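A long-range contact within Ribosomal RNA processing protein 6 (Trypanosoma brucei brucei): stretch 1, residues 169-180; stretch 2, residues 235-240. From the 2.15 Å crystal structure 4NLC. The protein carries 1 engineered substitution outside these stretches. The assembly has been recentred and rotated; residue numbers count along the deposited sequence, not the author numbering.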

# COMPACT_ATOMS: atom_id res chain seq x y z
N LEU A 169 5.09 10.35 12.70
CA LEU A 169 3.84 9.94 12.14
C LEU A 169 2.78 10.14 13.21
O LEU A 169 3.03 9.90 14.40
N PHE A 170 1.60 10.62 12.79
CA PHE A 170 0.42 10.66 13.65
C PHE A 170 -0.69 9.96 12.86
O PHE A 170 -1.01 10.38 11.75
N ASP A 171 -1.22 8.87 13.42
CA ASP A 171 -2.26 8.09 12.77
C ASP A 171 -3.61 8.38 13.44
O ASP A 171 -3.82 8.01 14.59
N THR A 172 -4.51 9.06 12.70
CA THR A 172 -5.83 9.46 13.21
C THR A 172 -6.77 8.26 13.47
O THR A 172 -7.70 8.37 14.27
N SER A 173 -6.50 7.11 12.83
CA SER A 173 -7.29 5.92 13.06
C SER A 173 -6.89 5.33 14.43
O SER A 173 -7.77 4.93 15.20
N ILE A 174 -5.59 5.36 14.78
CA ILE A 174 -5.10 4.90 16.09
C ILE A 174 -5.69 5.80 17.19
O ILE A 174 -6.11 5.28 18.22
N ALA A 175 -5.79 7.13 16.94
CA ALA A 175 -6.42 8.08 17.88
C ALA A 175 -7.86 7.65 18.17
O ALA A 175 -8.23 7.52 19.33
N LEU A 176 -8.65 7.36 17.13
CA LEU A 176 -10.06 6.94 17.27
C LEU A 176 -10.19 5.60 18.02
O LEU A 176 -11.02 5.50 18.93
N GLN A 177 -9.31 4.60 17.72
CA GLN A 177 -9.29 3.31 18.43
C GLN A 177 -9.04 3.54 19.94
O GLN A 177 -9.72 2.93 20.78
N ASN A 178 -8.05 4.41 20.28
CA ASN A 178 -7.70 4.73 21.66
C ASN A 178 -8.78 5.50 22.42
O ASN A 178 -8.77 5.48 23.64
N LEU A 179 -9.71 6.15 21.71
CA LEU A 179 -10.85 6.87 22.28
C LEU A 179 -12.07 5.94 22.31
O LEU A 179 -13.17 6.38 22.67
N HIS A 180 -11.86 4.65 21.93
CA HIS A 180 -12.87 3.60 21.90
C HIS A 180 -14.00 3.99 20.96
O HIS A 180 -15.18 3.88 21.32
N GLN A 235 -7.73 17.47 20.70
CA GLN A 235 -8.53 18.05 21.80
C GLN A 235 -9.22 16.97 22.63
O GLN A 235 -9.20 17.04 23.85
N LEU A 236 -9.79 15.94 21.96
CA LEU A 236 -10.45 14.82 22.63
C LEU A 236 -9.46 13.96 23.41
O LEU A 236 -9.79 13.47 24.48
N LEU A 237 -8.25 13.76 22.89
CA LEU A 237 -7.24 12.97 23.57
C LEU A 237 -6.69 13.67 24.81
O LEU A 237 -6.41 13.01 25.81
N LEU A 238 -6.56 15.01 24.77
CA LEU A 238 -6.10 15.81 25.90
C LEU A 238 -7.22 15.97 26.94
O LEU A 238 -6.94 16.22 28.11
N ASN A 239 -8.49 15.77 26.51
CA ASN A 239 -9.70 15.82 27.35
C ASN A 239 -9.94 14.54 28.17
O ASN A 239 -10.80 14.55 29.05
N CYS A 240 -9.20 13.45 27.89
CA CYS A 240 -9.30 12.20 28.65
C CYS A 240 -8.62 12.34 30.01
O CYS A 240 -7.46 12.76 30.09

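The side chains meet through apolar contacts, and no hydrogen bond crosses between the stretches; the 257 Å² they bury rests mainly on two leucines, Leu179 and Leu237. Leu179, the first residue past its helix to leave helical phi/psi, points toward the other stretch in an m,t rotamer. CG of Leu179 lies 3.8 Å from CD2 of Leu237, its CD1 4.1 Å from CB of Leu236, and its CD2 3.8 Å from SG of Cys240, so one branched side chain meets three residues along the facing segment. Leu236 and Cys240 both point toward stretch 1, each with chi1 in m, although Cys240 is poorly ordered and its contact deserves less weight.

Leu237 leaves its backbone sideways, yet its m,t rotamer brings the end nearer. CD1 of Leu237 reaches 3.8 Å from CB of Ala175, where the side chain is a single methyl, and 4.1 Å from CZ of Phe170. Phe170, chi1 t, points toward stretch 2 and presents its ring edge to CD1 of Leu237.

The polar side chains find partners within their own stretch or elsewhere in the structure, none across the contact. Asp171 caps the helix, its OD1 accepting from Ser173 N at 2.9 Å and, weakly, from Ile174 N at 3.4 Å. Asn178 starts toward the partner, but its end leads away, and ND2 of Asn178 donates to Ile174 O at 2.9 Å.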

# COMPACT_ATOMS: atom_id res chain seq x y z
CB LEU A 169 3.89 8.42 11.77
CG LEU A 169 2.55 7.74 11.38
CD1 LEU A 169 2.04 8.23 10.05
CD2 LEU A 169 2.69 6.22 11.35
CB PHE A 170 0.01 12.06 14.13
CG PHE A 170 -1.08 12.00 15.18
CD1 PHE A 170 -2.42 11.93 14.81
CD2 PHE A 170 -0.78 12.00 16.54
CE1 PHE A 170 -3.43 11.90 15.78
CE2 PHE A 170 -1.79 11.98 17.50
CZ PHE A 170 -3.11 11.91 17.11
CB ASP A 171 -1.90 6.59 12.80
CG ASP A 171 -2.80 5.70 11.95
OD1 ASP A 171 -4.03 5.97 11.87
OD2 ASP A 171 -2.31 4.68 11.44
CB THR A 172 -6.47 10.54 12.31
OG1 THR A 172 -6.35 10.17 10.95
CG2 THR A 172 -5.85 11.90 12.51
CB SER A 173 -7.10 4.91 11.92
OG SER A 173 -7.81 3.72 12.19
CB ILE A 174 -3.54 4.77 16.16
CG1 ILE A 174 -3.04 3.65 15.19
CG2 ILE A 174 -3.06 4.50 17.60
CD1 ILE A 174 -1.51 3.50 15.15
CB ALA A 175 -6.41 9.49 17.28
CB LEU A 176 -10.77 6.95 15.91
CG LEU A 176 -11.17 8.36 15.39
CD1 LEU A 176 -11.49 8.36 13.90
CD2 LEU A 176 -12.39 8.92 16.12
CB GLN A 177 -8.16 2.42 17.87
CG GLN A 177 -8.45 1.80 16.51
CD GLN A 177 -7.27 0.98 16.07
OE1 GLN A 177 -6.29 1.49 15.53
NE2 GLN A 177 -7.28 -0.30 16.39
CB ASN A 178 -6.36 5.46 21.73
CG ASN A 178 -5.23 4.46 21.67
OD1 ASN A 178 -4.92 3.76 22.64
ND2 ASN A 178 -4.73 4.24 20.49
CB LEU A 179 -11.18 8.12 21.45
CG LEU A 179 -10.24 9.29 21.51
CD1 LEU A 179 -10.39 10.17 20.28
CD2 LEU A 179 -10.42 10.07 22.78
CB HIS A 180 -13.39 3.27 23.33
CG HIS A 180 -12.37 2.73 24.28
ND1 HIS A 180 -11.06 2.41 23.88
CD2 HIS A 180 -12.48 2.49 25.61
CE1 HIS A 180 -10.45 1.99 24.98
NE2 HIS A 180 -11.27 2.02 26.04
CB GLN A 235 -9.55 19.07 21.29
CG GLN A 235 -8.91 20.24 20.55
CD GLN A 235 -9.93 21.10 19.85
OE1 GLN A 235 -11.01 20.66 19.47
NE2 GLN A 235 -9.58 22.34 19.63
CB LEU A 236 -11.19 13.94 21.61
CG LEU A 236 -12.53 14.47 21.10
CD1 LEU A 236 -12.97 13.72 19.85
CD2 LEU A 236 -13.61 14.40 22.20
CB LEU A 237 -6.10 12.58 22.60
CG LEU A 237 -6.46 11.51 21.56
CD1 LEU A 237 -5.47 11.51 20.38
CD2 LEU A 237 -6.65 10.13 22.23
CB LEU A 238 -5.55 17.17 25.45
CG LEU A 238 -4.25 17.16 24.65
CD1 LEU A 238 -4.15 18.38 23.79
CD2 LEU A 238 -3.03 17.01 25.54
CB ASN A 239 -10.94 16.15 26.51
CG ASN A 239 -11.17 17.62 26.19
OD1 ASN A 239 -12.17 17.98 25.56
ND2 ASN A 239 -10.24 18.50 26.57
CB CYS A 240 -8.72 11.03 27.85
SG CYS A 240 -9.81 10.42 26.55